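Local coordinates for periplasmic cell division protein (SufI) (Aquifex aeolicus, PDB 6SYY), which is a multicopper oxidase of a hyperthermophile, probably oxidising its substrates at one copper centre and passing the electrons to a cluster of three further coppers, at residues A[243-248]-A[310-315]; A[201-206]-A[364-369]; A[262-265]-A[270-273]; A[231-234]-A[238-241]; A[192-197]-A[247-252]. All coordinates share one frame; numbering follows the deposited sequence.

Contact 1. Residues A[243-248]-A[310-315]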
# COMPACT_ATOMS: atom_id res chain seq x y z
N VAL A 243 -20.95 11.16 -8.99
CA VAL A 243 -19.90 12.05 -9.45
C VAL A 243 -20.52 13.08 -10.38
O VAL A 243 -21.62 12.90 -10.91
CB VAL A 243 -18.76 11.29 -10.17
CG1 VAL A 243 -18.16 10.23 -9.26
CG2 VAL A 243 -19.27 10.67 -11.46
N GLU A 244 -19.79 14.17 -10.57
CA GLU A 244 -20.14 15.19 -11.55
C GLU A 244 -19.20 15.06 -12.75
O GLU A 244 -18.20 14.35 -12.72
CB GLU A 244 -20.05 16.58 -10.92
CG GLU A 244 -20.56 16.63 -9.50
CD GLU A 244 -20.43 18.00 -8.87
OE1 GLU A 244 -20.23 18.98 -9.62
OE2 GLU A 244 -20.52 18.10 -7.63
N ARG A 245 -19.55 15.77 -13.83
CA ARG A 245 -18.69 15.79 -15.02
C ARG A 245 -17.47 16.64 -14.69
O ARG A 245 -17.39 17.84 -14.99
CB ARG A 245 -19.45 16.30 -16.24
CG ARG A 245 -20.49 15.30 -16.76
CD ARG A 245 -21.11 15.73 -18.08
NE ARG A 245 -20.15 15.70 -19.18
CZ ARG A 245 -19.66 16.78 -19.78
NH1 ARG A 245 -20.03 17.99 -19.39
NH2 ARG A 245 -18.80 16.65 -20.78
N LYS A 246 -16.50 16.01 -14.03
CA LYS A 246 -15.31 16.69 -13.54
C LYS A 246 -14.15 15.70 -13.59
O LYS A 246 -14.34 14.50 -13.83
CB LYS A 246 -15.50 17.22 -12.10
CG LYS A 246 -16.49 18.36 -11.96
CD LYS A 246 -16.35 19.10 -10.63
CE LYS A 246 -16.96 18.33 -9.48
NZ LYS A 246 -16.91 19.11 -8.21
N ILE A 247 -12.95 16.20 -13.35
CA ILE A 247 -11.81 15.33 -13.10
C ILE A 247 -11.80 14.95 -11.63
O ILE A 247 -11.88 15.82 -10.75
CB ILE A 247 -10.49 16.02 -13.50
CG1 ILE A 247 -10.42 16.21 -15.02
CG2 ILE A 247 -9.30 15.22 -12.96
CD1 ILE A 247 -9.29 17.11 -15.48
N TYR A 248 -11.73 13.65 -11.36
CA TYR A 248 -11.58 13.13 -10.01
C TYR A 248 -10.22 12.47 -9.86
O TYR A 248 -9.74 11.79 -10.78
CB TYR A 248 -12.68 12.11 -9.68
CG TYR A 248 -14.02 12.73 -9.35
CD1 TYR A 248 -14.79 13.32 -10.33
CD2 TYR A 248 -14.51 12.71 -8.05
CE1 TYR A 248 -16.02 13.89 -10.04
CE2 TYR A 248 -15.74 13.27 -7.74
CZ TYR A 248 -16.48 13.86 -8.74
OH TYR A 248 -17.71 14.42 -8.45
N ALA A 310 -18.03 11.18 -19.84
CA ALA A 310 -19.33 10.55 -19.70
C ALA A 310 -20.45 11.58 -19.81
O ALA A 310 -20.24 12.79 -19.66
CB ALA A 310 -19.42 9.81 -18.36
N SER A 311 -21.65 11.09 -20.07
CA SER A 311 -22.84 11.92 -20.09
C SER A 311 -23.57 11.81 -18.76
O SER A 311 -23.44 10.82 -18.04
CB SER A 311 -23.78 11.50 -21.23
OG SER A 311 -23.08 11.46 -22.46
N VAL A 312 -24.34 12.85 -18.44
CA VAL A 312 -25.20 12.76 -17.27
C VAL A 312 -26.11 11.55 -17.43
O VAL A 312 -26.61 11.26 -18.52
CB VAL A 312 -26.01 14.06 -17.10
CG1 VAL A 312 -26.95 13.96 -15.91
CG2 VAL A 312 -25.06 15.24 -16.94
N ASN A 313 -26.27 10.80 -16.34
CA ASN A 313 -27.03 9.55 -16.18
C ASN A 313 -26.20 8.34 -16.57
O ASN A 313 -26.71 7.22 -16.47
CB ASN A 313 -28.35 9.52 -16.96
CG ASN A 313 -29.32 10.58 -16.49
OD1 ASN A 313 -29.31 10.97 -15.32
ND2 ASN A 313 -30.17 11.04 -17.40
N ASP A 314 -24.96 8.50 -17.00
CA ASP A 314 -24.11 7.34 -17.24
C ASP A 314 -23.73 6.68 -15.92
O ASP A 314 -23.59 7.33 -14.88
CB ASP A 314 -22.85 7.73 -18.00
CG ASP A 314 -23.10 7.99 -19.47
OD1 ASP A 314 -24.26 7.81 -19.92
OD2 ASP A 314 -22.15 8.37 -20.18
N VAL A 315 -23.58 5.36 -15.97
CA VAL A 315 -23.02 4.59 -14.87
C VAL A 315 -21.71 3.98 -15.35
O VAL A 315 -21.67 3.33 -16.41
CB VAL A 315 -23.99 3.51 -14.36
CG1 VAL A 315 -25.12 4.16 -13.59
CG2 VAL A 315 -24.55 2.69 -15.52

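Contact 2. Residues A[201-206]-A[364-369]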
# COMPACT_ATOMS: atom_id res chain seq x y z
N ILE A 201 -10.41 11.35 -3.78
CA ILE A 201 -11.15 10.29 -3.10
C ILE A 201 -10.22 9.11 -2.85
O ILE A 201 -9.64 8.56 -3.79
CB ILE A 201 -12.37 9.85 -3.92
CG1 ILE A 201 -13.26 11.05 -4.27
CG2 ILE A 201 -13.13 8.75 -3.19
CD1 ILE A 201 -13.84 11.76 -3.09
N PRO A 202 -10.08 8.65 -1.60
CA PRO A 202 -9.35 7.40 -1.36
C PRO A 202 -10.22 6.20 -1.72
O PRO A 202 -11.43 6.20 -1.49
CB PRO A 202 -9.07 7.44 0.15
CG PRO A 202 -10.18 8.26 0.71
CD PRO A 202 -10.53 9.28 -0.35
N LEU A 203 -9.57 5.18 -2.28
CA LEU A 203 -10.24 3.91 -2.58
C LEU A 203 -9.37 2.81 -2.00
O LEU A 203 -8.48 2.26 -2.67
CB LEU A 203 -10.47 3.74 -4.08
CG LEU A 203 -11.30 4.80 -4.82
CD1 LEU A 203 -11.45 4.42 -6.28
CD2 LEU A 203 -12.67 4.98 -4.19
N ILE A 204 -9.62 2.48 -0.73
CA ILE A 204 -8.91 1.41 -0.05
C ILE A 204 -9.66 0.12 -0.37
O ILE A 204 -10.70 -0.17 0.22
CB ILE A 204 -8.81 1.66 1.46
CG1 ILE A 204 -8.04 2.97 1.71
CG2 ILE A 204 -8.14 0.48 2.16
CD1 ILE A 204 -8.36 3.64 3.02
N ILE A 205 -9.14 -0.65 -1.32
CA ILE A 205 -9.83 -1.83 -1.83
C ILE A 205 -9.38 -3.05 -1.04
O ILE A 205 -8.18 -3.33 -0.92
CB ILE A 205 -9.59 -2.02 -3.33
CG1 ILE A 205 -9.94 -0.74 -4.08
CG2 ILE A 205 -10.40 -3.19 -3.86
CD1 ILE A 205 -9.77 -0.85 -5.58
N GLN A 206 -10.34 -3.79 -0.50
CA GLN A 206 -10.09 -4.95 0.33
C GLN A 206 -11.14 -6.01 0.04
O GLN A 206 -12.29 -5.69 -0.24
CB GLN A 206 -10.13 -4.59 1.82
CG GLN A 206 -9.17 -3.49 2.24
CD GLN A 206 -9.24 -3.22 3.72
OE1 GLN A 206 -8.31 -3.53 4.47
NE2 GLN A 206 -10.35 -2.64 4.17
N MET A 364 -16.89 -1.41 -7.94
CA MET A 364 -17.58 -0.20 -7.53
C MET A 364 -18.27 0.41 -8.74
O MET A 364 -17.88 0.19 -9.89
CB MET A 364 -16.59 0.79 -6.90
CG MET A 364 -17.22 1.98 -6.26
SD MET A 364 -15.95 3.12 -5.71
CE MET A 364 -16.93 4.60 -5.53
N GLU A 365 -19.32 1.19 -8.47
CA GLU A 365 -20.11 1.83 -9.51
C GLU A 365 -20.10 3.34 -9.29
O GLU A 365 -20.34 3.82 -8.18
CB GLU A 365 -21.55 1.30 -9.49
CG GLU A 365 -22.58 2.24 -10.09
CD GLU A 365 -23.99 1.75 -9.86
OE1 GLU A 365 -24.23 0.54 -10.01
OE2 GLU A 365 -24.87 2.58 -9.52
N PHE A 366 -19.80 4.08 -10.36
CA PHE A 366 -19.88 5.54 -10.36
C PHE A 366 -21.09 5.97 -11.17
O PHE A 366 -21.31 5.47 -12.28
CB PHE A 366 -18.62 6.16 -10.94
CG PHE A 366 -17.39 5.92 -10.12
CD1 PHE A 366 -17.11 6.71 -9.02
CD2 PHE A 366 -16.51 4.90 -10.46
CE1 PHE A 366 -15.98 6.48 -8.26
CE2 PHE A 366 -15.38 4.67 -9.71
CZ PHE A 366 -15.12 5.47 -8.60
N ARG A 367 -21.87 6.89 -10.62
CA ARG A 367 -23.06 7.41 -11.27
C ARG A 367 -22.82 8.89 -11.56
O ARG A 367 -22.73 9.70 -10.63
CB ARG A 367 -24.30 7.23 -10.40
CG ARG A 367 -24.43 5.84 -9.79
CD ARG A 367 -25.14 5.93 -8.45
NE ARG A 367 -25.69 4.65 -8.01
CZ ARG A 367 -26.55 4.53 -7.01
NH1 ARG A 367 -26.96 5.61 -6.35
NH2 ARG A 367 -27.01 3.33 -6.66
N VAL A 368 -22.69 9.22 -12.84
CA VAL A 368 -22.55 10.61 -13.27
C VAL A 368 -23.91 11.28 -13.17
O VAL A 368 -24.71 11.23 -14.12
CB VAL A 368 -21.97 10.69 -14.70
CG1 VAL A 368 -21.72 12.13 -15.10
CG2 VAL A 368 -20.69 9.88 -14.78
N THR A 369 -24.19 11.91 -12.03
CA THR A 369 -25.53 12.41 -11.75
C THR A 369 -25.71 13.90 -12.05
O THR A 369 -26.86 14.34 -12.20
CB THR A 369 -25.88 12.16 -10.27
OG1 THR A 369 -24.85 12.70 -9.43
CG2 THR A 369 -26.02 10.67 -10.00

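Contact 3. Residues A[262-265]-A[270-273]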
# COMPACT_ATOMS: atom_id res chain seq x y z
N ARG A 262 -6.91 -6.15 -11.25
CA ARG A 262 -6.70 -5.58 -12.58
C ARG A 262 -7.94 -4.72 -12.84
O ARG A 262 -9.00 -5.24 -13.20
CB ARG A 262 -6.51 -6.67 -13.63
CG ARG A 262 -6.12 -6.14 -15.01
CD ARG A 262 -5.86 -7.27 -16.01
NE ARG A 262 -4.68 -8.07 -15.69
CZ ARG A 262 -3.44 -7.76 -16.05
NH1 ARG A 262 -3.20 -6.66 -16.75
NH2 ARG A 262 -2.43 -8.56 -15.72
N LEU A 263 -7.80 -3.40 -12.65
CA LEU A 263 -8.95 -2.50 -12.60
C LEU A 263 -9.13 -1.75 -13.91
O LEU A 263 -8.17 -1.21 -14.46
CB LEU A 263 -8.77 -1.49 -11.47
CG LEU A 263 -8.52 -2.09 -10.09
CD1 LEU A 263 -8.26 -0.98 -9.10
CD2 LEU A 263 -9.71 -2.93 -9.65
N ALA A 264 -10.37 -1.71 -14.40
CA ALA A 264 -10.75 -0.91 -15.55
C ALA A 264 -12.03 -0.16 -15.23
O ALA A 264 -12.73 -0.46 -14.27
CB ALA A 264 -10.94 -1.78 -16.81
N LEU A 265 -12.33 0.85 -16.06
CA LEU A 265 -13.55 1.64 -15.95
C LEU A 265 -14.40 1.36 -17.18
O LEU A 265 -14.03 1.74 -18.29
CB LEU A 265 -13.23 3.13 -15.81
CG LEU A 265 -12.60 3.50 -14.47
CD1 LEU A 265 -12.02 4.90 -14.50
CD2 LEU A 265 -13.63 3.37 -13.36
N GLN A 270 -17.47 0.18 -24.03
CA GLN A 270 -16.06 0.52 -24.09
C GLN A 270 -15.44 0.66 -22.70
O GLN A 270 -16.13 0.80 -21.68
CB GLN A 270 -15.87 1.82 -24.88
CG GLN A 270 -16.28 1.70 -26.35
CD GLN A 270 -16.39 3.04 -27.05
OE1 GLN A 270 -16.20 4.09 -26.43
NE2 GLN A 270 -16.69 3.02 -28.34
N ARG A 271 -14.11 0.59 -22.67
CA ARG A 271 -13.32 0.93 -21.50
C ARG A 271 -13.00 2.42 -21.54
O ARG A 271 -12.49 2.92 -22.55
CB ARG A 271 -12.01 0.13 -21.46
CG ARG A 271 -12.15 -1.37 -21.34
CD ARG A 271 -10.77 -1.99 -21.17
NE ARG A 271 -10.81 -3.41 -20.84
CZ ARG A 271 -9.78 -4.08 -20.35
NH1 ARG A 271 -8.63 -3.46 -20.12
NH2 ARG A 271 -9.89 -5.38 -20.07
N MET A 272 -13.29 3.12 -20.45
CA MET A 272 -12.98 4.54 -20.38
C MET A 272 -11.49 4.74 -20.13
O MET A 272 -10.83 3.95 -19.46
CB MET A 272 -13.79 5.21 -19.27
CG MET A 272 -13.58 6.71 -19.17
SD MET A 272 -14.66 7.46 -17.96
CE MET A 272 -16.24 6.99 -18.63
N ARG A 273 -10.95 5.82 -20.70
CA ARG A 273 -9.57 6.19 -20.44
C ARG A 273 -9.43 6.85 -19.07
O ARG A 273 -10.37 7.45 -18.54
CB ARG A 273 -9.04 7.13 -21.52
CG ARG A 273 -9.83 8.42 -21.72
CD ARG A 273 -8.89 9.50 -22.26
NE ARG A 273 -9.52 10.61 -22.97
CZ ARG A 273 -10.29 11.53 -22.40
NH1 ARG A 273 -10.57 11.46 -21.10
NH2 ARG A 273 -10.79 12.52 -23.12
O HOH W 1 -10.88 1.60 -18.34

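Contact 4. Residues A[231-234]-A[238-241]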
# COMPACT_ATOMS: atom_id res chain seq x y z
N ILE A 231 -16.08 -7.88 -1.86
CA ILE A 231 -15.19 -6.77 -2.15
C ILE A 231 -15.69 -5.53 -1.42
O ILE A 231 -16.88 -5.22 -1.42
CB ILE A 231 -15.09 -6.51 -3.66
CG1 ILE A 231 -14.75 -7.81 -4.38
CG2 ILE A 231 -14.03 -5.46 -3.94
CD1 ILE A 231 -13.40 -8.39 -3.99
N LEU A 232 -14.76 -4.82 -0.78
CA LEU A 232 -15.07 -3.62 -0.03
C LEU A 232 -14.18 -2.48 -0.50
O LEU A 232 -13.03 -2.69 -0.88
CB LEU A 232 -14.88 -3.82 1.48
CG LEU A 232 -15.81 -4.77 2.24
CD1 LEU A 232 -15.46 -6.22 1.99
CD2 LEU A 232 -15.75 -4.48 3.73
N VAL A 233 -14.74 -1.27 -0.48
CA VAL A 233 -13.98 -0.05 -0.70
C VAL A 233 -14.22 0.84 0.51
O VAL A 233 -15.36 1.23 0.78
CB VAL A 233 -14.38 0.66 -2.00
CG1 VAL A 233 -13.42 1.80 -2.28
CG2 VAL A 233 -14.40 -0.32 -3.16
N ASN A 234 -13.15 1.15 1.24
CA ASN A 234 -13.26 1.92 2.47
C ASN A 234 -14.25 1.28 3.43
O ASN A 234 -15.07 1.95 4.07
CB ASN A 234 -13.64 3.37 2.18
CG ASN A 234 -12.74 4.00 1.14
OD1 ASN A 234 -11.61 3.55 0.94
ND2 ASN A 234 -13.24 5.04 0.48
N ASN A 238 -20.34 -3.44 -1.87
CA ASN A 238 -21.14 -3.12 -3.04
C ASN A 238 -21.37 -1.61 -3.16
O ASN A 238 -22.52 -1.15 -3.14
CB ASN A 238 -22.46 -3.87 -3.01
CG ASN A 238 -23.21 -3.80 -4.33
OD1 ASN A 238 -22.62 -3.55 -5.38
ND2 ASN A 238 -24.52 -4.03 -4.28
N PRO A 239 -20.31 -0.81 -3.27
CA PRO A 239 -20.47 0.64 -3.14
C PRO A 239 -20.81 1.35 -4.44
O PRO A 239 -20.56 0.87 -5.55
CB PRO A 239 -19.09 1.08 -2.62
CG PRO A 239 -18.15 0.08 -3.19
CD PRO A 239 -18.90 -1.21 -3.36
N TYR A 240 -21.41 2.52 -4.28
CA TYR A 240 -21.62 3.47 -5.36
C TYR A 240 -21.15 4.84 -4.90
O TYR A 240 -21.07 5.13 -3.70
CB TYR A 240 -23.10 3.56 -5.80
CG TYR A 240 -24.03 4.22 -4.79
CD1 TYR A 240 -24.16 5.61 -4.73
CD2 TYR A 240 -24.80 3.46 -3.92
CE1 TYR A 240 -25.01 6.22 -3.81
CE2 TYR A 240 -25.66 4.06 -3.00
CZ TYR A 240 -25.76 5.44 -2.95
OH TYR A 240 -26.61 6.04 -2.04
N MET A 241 -20.84 5.70 -5.86
CA MET A 241 -20.59 7.11 -5.58
C MET A 241 -21.15 7.94 -6.72
O MET A 241 -20.91 7.63 -7.89
CB MET A 241 -19.10 7.39 -5.39
CG MET A 241 -18.76 8.87 -5.21
SD MET A 241 -17.01 9.16 -4.85
CE MET A 241 -16.94 10.95 -5.00

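Contact 5. Residues A[192-197]-A[247-252]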
# COMPACT_ATOMS: atom_id res chain seq x y z
N LEU A 192 -6.23 21.48 -10.56
CA LEU A 192 -7.45 20.70 -10.73
C LEU A 192 -8.50 20.98 -9.66
O LEU A 192 -9.54 20.31 -9.65
CB LEU A 192 -7.12 19.20 -10.74
CG LEU A 192 -6.13 18.77 -11.82
CD1 LEU A 192 -5.75 17.31 -11.65
CD2 LEU A 192 -6.71 19.02 -13.20
N ASP A 193 -8.27 21.96 -8.78
CA ASP A 193 -9.23 22.29 -7.72
C ASP A 193 -9.56 21.06 -6.88
O ASP A 193 -10.70 20.82 -6.49
CB ASP A 193 -10.51 22.91 -8.31
CG ASP A 193 -11.32 23.66 -7.28
OD1 ASP A 193 -10.80 23.89 -6.17
OD2 ASP A 193 -12.48 24.03 -7.58
N LEU A 194 -8.53 20.25 -6.59
CA LEU A 194 -8.73 19.05 -5.80
C LEU A 194 -9.06 19.39 -4.36
O LEU A 194 -8.60 20.40 -3.81
CB LEU A 194 -7.49 18.15 -5.86
CG LEU A 194 -7.06 17.66 -7.24
CD1 LEU A 194 -5.83 16.75 -7.15
CD2 LEU A 194 -8.22 16.96 -7.96
N GLU A 195 -9.88 18.55 -3.74
CA GLU A 195 -10.24 18.68 -2.33
C GLU A 195 -10.56 17.30 -1.80
O GLU A 195 -11.35 16.57 -2.41
CB GLU A 195 -11.43 19.63 -2.14
CG GLU A 195 -11.90 19.71 -0.69
CD GLU A 195 -13.01 20.73 -0.50
OE1 GLU A 195 -13.31 21.49 -1.45
OE2 GLU A 195 -13.59 20.76 0.61
N TYR A 196 -9.94 16.93 -0.68
CA TYR A 196 -10.18 15.62 -0.09
C TYR A 196 -11.67 15.43 0.18
O TYR A 196 -12.35 16.34 0.66
CB TYR A 196 -9.39 15.45 1.21
CG TYR A 196 -9.76 14.17 1.92
CD1 TYR A 196 -9.22 12.96 1.51
CD2 TYR A 196 -10.66 14.17 2.98
CE1 TYR A 196 -9.57 11.78 2.14
CE2 TYR A 196 -11.02 13.00 3.61
CZ TYR A 196 -10.47 11.81 3.19
OH TYR A 196 -10.81 10.63 3.81
N GLY A 197 -12.18 14.24 -0.14
CA GLY A 197 -13.58 13.93 0.03
C GLY A 197 -14.51 14.52 -1.00
O GLY A 197 -15.69 14.13 -1.03
N ILE A 247 -12.95 16.20 -13.35
CA ILE A 247 -11.81 15.33 -13.10
C ILE A 247 -11.80 14.95 -11.63
O ILE A 247 -11.88 15.82 -10.75
CB ILE A 247 -10.49 16.02 -13.50
CG1 ILE A 247 -10.42 16.21 -15.02
CG2 ILE A 247 -9.30 15.22 -12.96
CD1 ILE A 247 -9.29 17.11 -15.48
N TYR A 248 -11.73 13.65 -11.36
CA TYR A 248 -11.58 13.13 -10.01
C TYR A 248 -10.22 12.47 -9.86
O TYR A 248 -9.74 11.79 -10.78
CB TYR A 248 -12.68 12.11 -9.68
CG TYR A 248 -14.02 12.73 -9.35
CD1 TYR A 248 -14.79 13.32 -10.33
CD2 TYR A 248 -14.51 12.71 -8.05
CE1 TYR A 248 -16.02 13.89 -10.04
CE2 TYR A 248 -15.74 13.27 -7.74
CZ TYR A 248 -16.48 13.86 -8.74
OH TYR A 248 -17.71 14.42 -8.45
N ARG A 249 -9.61 12.66 -8.71
CA ARG A 249 -8.41 11.92 -8.34
C ARG A 249 -8.81 10.81 -7.38
O ARG A 249 -9.48 11.06 -6.37
CB ARG A 249 -7.38 12.83 -7.68
CG ARG A 249 -6.21 12.09 -7.08
CD ARG A 249 -5.22 13.06 -6.49
NE ARG A 249 -3.96 12.41 -6.15
CZ ARG A 249 -2.85 13.08 -5.86
NH1 ARG A 249 -2.86 14.41 -5.90
NH2 ARG A 249 -1.74 12.43 -5.55
N PHE A 250 -8.43 9.58 -7.71
CA PHE A 250 -8.66 8.44 -6.84
C PHE A 250 -7.31 7.87 -6.40
O PHE A 250 -6.47 7.54 -7.25
CB PHE A 250 -9.51 7.37 -7.52
CG PHE A 250 -10.87 7.85 -7.92
CD1 PHE A 250 -11.86 8.03 -6.96
CD2 PHE A 250 -11.16 8.13 -9.24
CE1 PHE A 250 -13.11 8.48 -7.32
CE2 PHE A 250 -12.42 8.58 -9.61
CZ PHE A 250 -13.39 8.75 -8.65
N ARG A 251 -7.12 7.77 -5.09
CA ARG A 251 -5.93 7.17 -4.50
C ARG A 251 -6.26 5.72 -4.19
O ARG A 251 -6.84 5.41 -3.15
CB ARG A 251 -5.49 7.92 -3.25
CG ARG A 251 -5.12 9.36 -3.53
CD ARG A 251 -4.90 10.11 -2.25
NE ARG A 251 -4.69 11.53 -2.50
CZ ARG A 251 -3.50 12.12 -2.52
NH1 ARG A 251 -2.40 11.41 -2.30
NH2 ARG A 251 -3.42 13.42 -2.76
N ILE A 252 -5.90 4.83 -5.11
CA ILE A 252 -6.24 3.42 -4.96
C ILE A 252 -5.18 2.75 -4.10
O ILE A 252 -3.99 2.79 -4.43
CB ILE A 252 -6.37 2.73 -6.33
CG1 ILE A 252 -7.46 3.42 -7.16
CG2 ILE A 252 -6.67 1.25 -6.13
CD1 ILE A 252 -7.48 2.99 -8.60

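Contact 1. Residues A[243-248]-A[310-315]
Arg245 and Ala310 face each other where two bends of the chain meet, their CA atoms 7.1 Å apart. In 243-248, Arg245 is the centre of an inverse gamma turn between strands 239-244 and 247-254, and the bond from Lys246 N to Glu244 O that closes it is weak. In 310-315 a type II beta turn runs from Ser311 to Asp314, closed by Asp314 N on Ser311 O; Ser311 N also donates to Asp314 OD2 at 2.8 Å, meeting it from above the carboxylate plane.

One arginine makes the contact. NE of Arg245 donates to Ala310 O at 3.0 Å, almost in line with the carbonyl (C=O...N angle 172°) and only 9° out of the guanidinium plane, so the edge of the flat group does the gripping. The chain bends at chi3 (68°), which swings the guanidinium over to that oxygen. On the way, Arg245 CD rests against Val312 CG2 at 4.1 Å, the two side chains crossing at about a right angle. NH2 bonds Arg308 O and NH1 forms a salt bridge with Asp371, so every guanidinium nitrogen has a partner and the group can hardly rotate. A leucine in place of Arg245 would probably leave the carbonyls of Ala310 and Arg308 without this donor and the Asp371 carboxylate without its mate. The positive group thus ties the carbonyls of Ala310 and Arg308 to the Asp371 carboxylate, through bonds that are directional, while the apolar part is slight.

Contact 2. Residues A[201-206]-A[364-369]
Leu203 meets Met364 and Phe366 through torsions that point all three side chains into the space between two strands. With CG opposite the carbonyl carbon (chi1 -59°), Leu203 sends its two methyls to different partners. Met364 has its CG anti to the backbone N (chi1 -171°) and stays extended beyond it, which carries the sulfur well out from strand 361-370. There Leu203 CD2 lies 4.1 Å from Met364 SD, the side chains crossing at about a right angle. The other methyl, Leu203 CD1, comes up to Phe366 CZ at 4.5 Å, near the ring plane and therefore at the edge of the ring, not over a face.

No hydrogen bond links the segments: the contact is made by a leucine, a thioether and an aromatic ring, and all three are buried. Around them, Phe366 also meets the rings of Phe250 and Phe307, while Met364 packs on Met241, Pro239 and Leu318. Strand 200-208 is bonded through its backbone to strand 247-254, so Leu203 reaches across from a neighbouring part of the beta framework.

On strand 361-370 the charged residues behave differently. Arg367 NE bonds Glu365 OE2 at 2.7 Å, nearly straight (171°) and in the guanidinium plane, and Arg367 makes a cation-pi contact with Tyr240. Alternation along the strand thus separates an apolar side, turned to Leu203, from a side of paired charges. The chemistry is that of a hydrophobic core: dispersion contacts of modest closeness, without direction, joining two strands far apart in sequence.

Contact 3. Residues A[262-265]-A[270-273]
Arg271 lays its guanidinium over the methyl of Ala264: CB sits 4.1 Å above the plane, displaced toward the rim, and Arg271 NE is the nearest atom at 4.3 Å. The chain is extended from CG to NE, which carries the group along strand 261-267 to its salt bridge with Glu292 and a cation-pi contact with Phe321. Next to it, the backbones join. Met272 N donates to Leu265 O at 2.7 Å, close to straight (165°), and Arg271 CA makes a longer CA-H...O contact with the same oxygen.

Beside that bond, Leu265 CB and Met272 CB touch at 4.1 Å. Further out the Met272 chain leads off, bent at chi3, to Ile316, while Leu265 packs on Ile316, Leu318 and Val305. A water bridges the other side of the same pair: it accepts from Leu265 N at 2.8 Å and lies 2.6 Å from Met272 O, to which it can donate, standing in for a direct backbone bond.

Two antiparallel strands with a short connection make this a beta hairpin, 261-267 with 270-279. Its second strand is weakly bonded here and opened by the inserted water, within the Greek-key beta-sandwich (cupredoxin) type of domain from which multicopper oxidases are built.

Contact 4. Residues A[231-234]-A[238-241]
Packing of an apolar pair, Val233 against Pro239, spans the short link between strand 230-233 and strand 239-244, a link that itself holds strand 236-237, antiparallel to 230-233. The two segments lie four residues apart in the chain, and their nearest CA atoms, those of Val233 and Pro239, are 7.0 Å apart. No hydrogen bond crosses between them, so side-chain contact does the work.

Val233 CG2 rests on Pro239 CG at 3.8 Å, and Val233 CB lies 4.0 Å from that same ring carbon. Both side chains start out toward the opposite segment and cross at about a right angle, so the branch of the valine meets the outer corner of the pyrrolidine ring. The first torsion of Val233 (chi1 -172°) puts CG1 anti to the backbone N and CG2 opposite the carbonyl carbon, which is what brings CG2 onto the proline.

The polar residues that flank the pair are engaged elsewhere: Asn234, whose amide is buried, bonds Ile204 N through OD1 and the carbonyls of Asn50 and Pro202 through ND2, and Asn238 ND2 binds Leu44 O near the start of the modelled chain.

Among the neighbours, strand 200-208 runs antiparallel to 230-233, with Leu203 touching Val233, and strand 361-370 runs parallel to 239-244, with its Val363 on Val233. Leu49, from the loop beyond strand 47-48, reaches Val233 too, so the pair sits where these strands converge.

Contact 5. Residues A[192-197]-A[247-252]
Arg249 presents its guanidinium edge to Leu194: CD1 of the leucine lies near the plane, 4.0 Å from Arg249 NH1. Over one face comes the second arginine, with Arg251 NH2 3.2 Å above the centre of the Arg249 group; in return Arg249 NH2 lies above the Arg251 guanidinium, toward its rim. Such a close pair of cations is plausible because acids surround it. Arg249 forms salt bridges with Glu185 through NH1 and with Asp302 through NH2, and Arg251 NE pairs with Asp200, all of which probably offset the charge.

The aliphatic part of Arg249 is used as well. Its CG is anti to the backbone N (chi1 171°) and the chain runs extended to NE, offering a length of methylenes on which Leu194 CD1 settles, 3.8 Å from Arg249 CD. These two side chains cross at about a right angle. So do Leu192 and Ile247, whose methyls CD2 and CD1 meet at 3.9 Å, two residues earlier on the strand.

After helix 183-192, Asp193, with positive phi, turns the chain out of helical geometry, and Leu194 follows. The leucines thus face alternate residues, Ile247 and Arg249, on one side of strand 247-254. The arrangement is the loop that follows helix 183-192 laid over a strand of a cupredoxin-type beta domain, with buried arginines tied to acids beneath it.

All five contacts lie in the middle part of the chain, on the same beta framework and away from the copper sites. Contacts 2 and 4 are closest, their centres about 6 Å apart, with the centres of contacts 3 and 5 about 18 Å apart. Strand 247-254 serves contacts 1 and 5, and strand 239-244 serves contacts 1 and 4. Along the chain, contact 2 spans 201 to 369 and encloses contacts 1, 3 and 4, while contact 5 crosses it because its first segment comes earlier. Ile205 of contact 2 packs on Leu263 of contact 3, which also touches Ile252 of contact 5, so one apolar interior joins a local hairpin and a short-range packing contact with links distant in sequence.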